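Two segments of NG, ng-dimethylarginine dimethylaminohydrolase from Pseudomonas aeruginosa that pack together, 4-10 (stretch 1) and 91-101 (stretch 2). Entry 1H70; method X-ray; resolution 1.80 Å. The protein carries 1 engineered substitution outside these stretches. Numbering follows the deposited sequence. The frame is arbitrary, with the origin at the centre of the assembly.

Stretch 1 (4-10) KHIIART
Stretch 2 (91-101) EIIEETVQRFY

The helix is kinked at Glu95 and Thr96, whose N atoms have no bond to the turn before, and Arg9 uses the carbonyl this leaves free, Ile92 O. Strand 5-9 runs nearly antiparallel to helix 91-100, at 164°, with the axes 11.0 Å apart at closest approach. CA atoms pair as His5 with Phe100 (9.5 Å), Ile7 with Thr96 (8.6 Å) and Arg9 with Ile93 (9.5 Å). The extended strand (phi -119 to -147°, psi 131 to 171°) points His5, Ile7 and Arg9 toward the helix, Ile6 and Ala8 away.

The edge of Phe100 (chi1 m, chi2 105°) meets the face of His5 (chi1 m, chi2 -76°). Their planes make 60°, and Phe100 CE2 lies 3.5 Å from His5 CE1.

Ile7 (m, t) is buried in the middle. Its CD1 lies 3.8 Å from Thr96 CG2 and 4.2 Å from Phe100 CD1. Thr96 (m) thus offers a methyl to an apolar neighbour.

Thr96 N is 5.7 Å from Ile92 O, too far for the helical bond. Arg9 (t, t, m, chi4 -75°) gives that oxygen a weak hydrogen bond from NH2, 3.1 Å. Water 1 accepts from Arg9 NH1 (2.7 Å) and donates weakly to Ile92 O (3.3 Å). Regular bonding resumes with Val97 N to Ile93 O (3.2 Å). Ile92 (p, t) lays CD1 over one guanidinium face. The stretches bury 356 Å².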

ATOM      1  N   LYS A   4      13.134   3.999   7.976  1.00 12.12           N
ATOM      2  CA  LYS A   4      13.350   4.431   9.349  1.00 13.05           C
ATOM      3  C   LYS A   4      12.009   4.578  10.056  1.00 12.43           C
ATOM      4  O   LYS A   4      11.954   4.482  11.273  1.00 11.54           O
ATOM      5  CB  LYS A   4      14.081   5.774   9.423  1.00 14.76           C
ATOM      6  CG  LYS A   4      15.396   5.830   8.651  1.00 18.76           C
ATOM      7  CD  LYS A   4      16.384   6.838   9.239  1.00 22.65           C
ATOM      8  CE  LYS A   4      17.819   6.566   8.747  1.00 25.45           C
ATOM      9  NZ  LYS A   4      18.127   7.055   7.359  1.00 24.47           N
ATOM     10  N   HIS A   5      10.952   4.826   9.282  1.00 11.54           N
ATOM     11  CA  HIS A   5       9.629   5.062   9.859  1.00 13.09           C
ATOM     12  C   HIS A   5       8.444   4.400   9.152  1.00 13.17           C
ATOM     13  O   HIS A   5       8.450   4.145   7.945  1.00 14.56           O
ATOM     14  CB  HIS A   5       9.255   6.555   9.793  1.00 13.45           C
ATOM     15  CG  HIS A   5      10.231   7.522  10.391  1.00 15.10           C
ATOM     16  ND1 HIS A   5      10.365   7.700  11.748  1.00 16.25           N
ATOM     17  CD2 HIS A   5      11.065   8.419   9.813  1.00 17.52           C
ATOM     18  CE1 HIS A   5      11.269   8.637  11.988  1.00 17.78           C
ATOM     19  NE2 HIS A   5      11.708   9.094  10.830  1.00 18.73           N
ATOM     20  N   ILE A   6       7.386   4.225   9.938  1.00 13.71           N
ATOM     21  CA  ILE A   6       6.114   3.726   9.501  1.00 13.55           C
ATOM     22  C   ILE A   6       5.032   4.624  10.103  1.00 12.15           C
ATOM     23  O   ILE A   6       5.187   5.078  11.238  1.00 10.89           O
ATOM     24  CB  ILE A   6       5.998   2.250   9.993  1.00 15.83           C
ATOM     25  CG1 ILE A   6       6.537   1.380   8.835  1.00 17.17           C
ATOM     26  CG2 ILE A   6       4.609   1.893  10.453  1.00 18.40           C
ATOM     27  CD1 ILE A   6       7.414   0.284   9.209  1.00 22.80           C
ATOM     28  N   ILE A   7       3.979   4.905   9.326  1.00  9.14           N
ATOM     29  CA  ILE A   7       2.792   5.606   9.834  1.00  9.32           C
ATOM     30  C   ILE A   7       1.623   4.630   9.651  1.00  8.89           C
ATOM     31  O   ILE A   7       1.518   3.956   8.612  1.00  8.25           O
ATOM     32  CB  ILE A   7       2.476   6.913   9.086  1.00  8.39           C
ATOM     33  CG1 ILE A   7       3.618   7.914   9.252  1.00 10.07           C
ATOM     34  CG2 ILE A   7       1.151   7.505   9.550  1.00 10.57           C
ATOM     35  CD1 ILE A   7       3.598   9.019   8.216  1.00 11.05           C
ATOM     36  N   ALA A   8       0.726   4.569  10.629  1.00  8.63           N
ATOM     37  CA  ALA A   8      -0.456   3.687  10.562  1.00  8.10           C
ATOM     38  C   ALA A   8      -1.594   4.390  11.286  1.00  8.95           C
ATOM     39  O   ALA A   8      -1.355   5.408  11.969  1.00  8.14           O
ATOM     40  CB  ALA A   8      -0.185   2.342  11.239  1.00  8.64           C
ATOM     41  N   ARG A   9      -2.810   3.868  11.188  1.00  9.17           N
ATOM     42  CA  ARG A   9      -3.926   4.511  11.915  1.00  8.48           C
ATOM     43  C   ARG A   9      -4.865   3.441  12.434  1.00  9.62           C
ATOM     44  O   ARG A   9      -5.267   2.556  11.695  1.00  9.86           O
ATOM     45  CB  ARG A   9      -4.675   5.458  11.002  1.00  9.04           C
ATOM     46  CG  ARG A   9      -5.831   6.261  11.695  1.00  9.15           C
ATOM     47  CD  ARG A   9      -6.724   6.999  10.718  1.00  9.81           C
ATOM     48  NE  ARG A   9      -6.074   8.130  10.068  1.00 11.04           N
ATOM     49  CZ  ARG A   9      -5.819   9.300  10.636  1.00 12.26           C
ATOM     50  NH1 ARG A   9      -6.151   9.530  11.906  1.00 12.27           N
ATOM     51  NH2 ARG A   9      -5.223  10.257   9.917  1.00 12.77           N
ATOM     52  N   THR A  10      -5.224   3.531  13.702  1.00  9.20           N
ATOM     53  CA  THR A  10      -6.149   2.594  14.323  1.00 10.51           C
ATOM     54  C   THR A  10      -7.435   2.538  13.536  1.00 10.16           C
ATOM     55  O   THR A  10      -7.925   3.569  13.135  1.00 10.11           O
ATOM     56  CB  THR A  10      -6.436   3.135  15.748  1.00 11.33           C
ATOM     57  OG1 THR A  10      -5.174   3.267  16.426  1.00  9.55           O
ATOM     58  CG2 THR A  10      -7.299   2.166  16.577  1.00 10.52           C
ATOM     59  N   GLU A  91      -6.818  15.312   4.586  1.00 13.71           N
ATOM     60  CA  GLU A  91      -6.812  16.377   5.583  1.00 14.64           C
ATOM     61  C   GLU A  91      -6.398  15.930   6.977  1.00 14.09           C
ATOM     62  O   GLU A  91      -5.727  16.684   7.687  1.00 14.09           O
ATOM     63  CB  GLU A  91      -8.198  17.039   5.662  1.00 15.02           C
ATOM     64  CG  GLU A  91      -8.676  17.615   4.341  1.00 19.75           C
ATOM     65  CD  GLU A  91      -7.927  18.863   3.921  1.00 25.01           C
ATOM     66  OE1 GLU A  91      -7.561  18.974   2.733  1.00 30.18           O
ATOM     67  OE2 GLU A  91      -7.695  19.746   4.769  1.00 27.96           O
ATOM     68  N   ILE A  92      -6.790  14.725   7.363  1.00 13.83           N
ATOM     69  CA  ILE A  92      -6.480  14.220   8.691  1.00 13.81           C
ATOM     70  C   ILE A  92      -5.094  13.609   8.787  1.00 14.03           C
ATOM     71  O   ILE A  92      -4.622  13.287   9.884  1.00 14.59           O
ATOM     72  CB  ILE A  92      -7.580  13.235   9.181  1.00 14.65           C
ATOM     73  CG1 ILE A  92      -7.774  12.081   8.201  1.00 12.82           C
ATOM     74  CG2 ILE A  92      -8.889  13.970   9.366  1.00 14.05           C
ATOM     75  CD1 ILE A  92      -8.629  10.981   8.790  1.00 12.41           C
ATOM     76  N   ILE A  93      -4.401  13.479   7.662  1.00 13.64           N
ATOM     77  CA  ILE A  93      -3.033  12.956   7.710  1.00 13.98           C
ATOM     78  C   ILE A  93      -1.988  14.009   7.410  1.00 13.82           C
ATOM     79  O   ILE A  93      -0.798  13.775   7.622  1.00 13.81           O
ATOM     80  CB  ILE A  93      -2.852  11.760   6.785  1.00 14.49           C
ATOM     81  CG1 ILE A  93      -1.661  10.899   7.256  1.00 15.02           C
ATOM     82  CG2 ILE A  93      -2.661  12.224   5.352  1.00 14.82           C
ATOM     83  CD1 ILE A  93      -1.687   9.494   6.741  1.00 15.80           C
ATOM     84  N   GLU A  94      -2.427  15.159   6.906  1.00 14.96           N
ATOM     85  CA  GLU A  94      -1.520  16.231   6.517  1.00 15.60           C
ATOM     86  C   GLU A  94      -0.565  16.711   7.617  1.00 14.57           C
ATOM     87  O   GLU A  94       0.601  16.950   7.341  1.00 13.29           O
ATOM     88  CB  GLU A  94      -2.256  17.429   5.904  1.00 17.92           C
ATOM     89  CG  GLU A  94      -1.255  18.342   5.202  1.00 23.58           C
ATOM     90  CD  GLU A  94      -1.755  19.065   3.971  1.00 29.89           C
ATOM     91  OE1 GLU A  94      -2.630  18.534   3.239  1.00 32.25           O
ATOM     92  OE2 GLU A  94      -1.235  20.187   3.725  1.00 32.88           O
ATOM     93  N   GLU A  95      -1.045  16.846   8.848  1.00 12.84           N
ATOM     94  CA  GLU A  95      -0.184  17.336   9.929  1.00 11.72           C
ATOM     95  C   GLU A  95       0.994  16.393  10.201  1.00 11.88           C
ATOM     96  O   GLU A  95       2.142  16.819  10.390  1.00 11.18           O
ATOM     97  CB  GLU A  95      -1.041  17.582  11.179  1.00 13.00           C
ATOM     98  N   THR A  96       0.728  15.092  10.193  1.00 10.86           N
ATOM     99  CA  THR A  96       1.799  14.116  10.380  1.00 10.74           C
ATOM    100  C   THR A  96       2.829  14.199   9.274  1.00 10.81           C
ATOM    101  O   THR A  96       4.026  14.171   9.527  1.00 10.90           O
ATOM    102  CB  THR A  96       1.175  12.703  10.390  1.00 11.75           C
ATOM    103  OG1 THR A  96       0.245  12.608  11.468  1.00 10.92           O
ATOM    104  CG2 THR A  96       2.218  11.628  10.588  1.00 10.85           C
ATOM    105  N   VAL A  97       2.360  14.257   8.026  1.00 11.46           N
ATOM    106  CA  VAL A  97       3.292  14.288   6.886  1.00 12.59           C
ATOM    107  C   VAL A  97       4.156  15.548   6.967  1.00 12.87           C
ATOM    108  O   VAL A  97       5.371  15.524   6.749  1.00  9.89           O
ATOM    109  CB  VAL A  97       2.508  14.223   5.539  1.00 12.61           C
ATOM    110  CG1 VAL A  97       3.413  14.491   4.348  1.00 13.05           C
ATOM    111  CG2 VAL A  97       1.847  12.846   5.413  1.00 14.63           C
ATOM    112  N   GLN A  98       3.499  16.658   7.287  1.00 13.36           N
ATOM    113  CA  GLN A  98       4.184  17.945   7.389  1.00 14.10           C
ATOM    114  C   GLN A  98       5.301  17.885   8.449  1.00 12.59           C
ATOM    115  O   GLN A  98       6.384  18.432   8.275  1.00 12.63           O
ATOM    116  CB  GLN A  98       3.142  19.033   7.719  1.00 15.97           C
ATOM    117  CG  GLN A  98       3.598  20.430   7.374  1.00 22.49           C
ATOM    118  CD  GLN A  98       3.690  20.675   5.877  1.00 25.19           C
ATOM    119  OE1 GLN A  98       4.778  20.965   5.391  1.00 29.31           O
ATOM    120  NE2 GLN A  98       2.575  20.549   5.152  1.00 28.50           N
ATOM    121  N   ARG A  99       5.068  17.166   9.542  1.00 11.80           N
ATOM    122  CA  ARG A  99       6.082  17.030  10.586  1.00 10.38           C
ATOM    123  C   ARG A  99       7.296  16.214  10.129  1.00 10.15           C
ATOM    124  O   ARG A  99       8.409  16.475  10.538  1.00 10.21           O
ATOM    125  CB  ARG A  99       5.475  16.397  11.849  1.00 11.92           C
ATOM    126  CG  ARG A  99       6.377  16.517  13.052  1.00 14.84           C
ATOM    127  CD  ARG A  99       5.710  16.063  14.330  1.00 17.83           C
ATOM    128  NE  ARG A  99       4.252  16.138  14.279  1.00 22.64           N
ATOM    129  CZ  ARG A  99       3.489  15.045  14.246  1.00 19.60           C
ATOM    130  NH1 ARG A  99       4.036  13.836  14.254  1.00 23.64           N
ATOM    131  NH2 ARG A  99       2.189  15.190  14.229  1.00 25.23           N
ATOM    132  N   PHE A 100       7.075  15.223   9.263  1.00  9.52           N
ATOM    133  CA  PHE A 100       8.191  14.419   8.755  1.00 10.59           C
ATOM    134  C   PHE A 100       8.925  15.010   7.548  1.00 11.21           C
ATOM    135  O   PHE A 100      10.089  14.635   7.250  1.00 12.50           O
ATOM    136  CB  PHE A 100       7.692  13.025   8.354  1.00  9.50           C
ATOM    137  CG  PHE A 100       7.532  12.103   9.520  1.00 10.47           C
ATOM    138  CD1 PHE A 100       6.272  11.788  10.011  1.00 12.51           C
ATOM    139  CD2 PHE A 100       8.649  11.570  10.131  1.00  8.87           C
ATOM    140  CE1 PHE A 100       6.149  10.928  11.105  1.00 13.94           C
ATOM    141  CE2 PHE A 100       8.537  10.716  11.216  1.00 11.36           C
ATOM    142  CZ  PHE A 100       7.273  10.388  11.698  1.00 12.75           C
ATOM    143  N   TYR A 101       8.240  15.875   6.819  1.00 12.25           N
ATOM    144  CA  TYR A 101       8.737  16.440   5.567  1.00 13.31           C
ATOM    145  C   TYR A 101       8.613  17.969   5.530  1.00 14.40           C
ATOM    146  O   TYR A 101       7.893  18.553   4.711  1.00 14.34           O
ATOM    147  CB  TYR A 101       7.877  15.838   4.436  1.00 12.00           C
ATOM    148  CG  TYR A 101       8.173  14.382   4.111  1.00 12.52           C
ATOM    149  CD1 TYR A 101       7.385  13.335   4.608  1.00 12.88           C
ATOM    150  CD2 TYR A 101       9.239  14.056   3.296  1.00 12.82           C
ATOM    151  CE1 TYR A 101       7.670  12.017   4.287  1.00 11.04           C
ATOM    152  CE2 TYR A 101       9.538  12.729   2.970  1.00 13.70           C
ATOM    153  CZ  TYR A 101       8.744  11.722   3.462  1.00 12.13           C
ATOM    154  OH  TYR A 101       9.030  10.424   3.134  1.00 12.78           O
TER
HETATM  155  O   HOH W   1      -5.591  11.977  12.764  1.00 26.55           O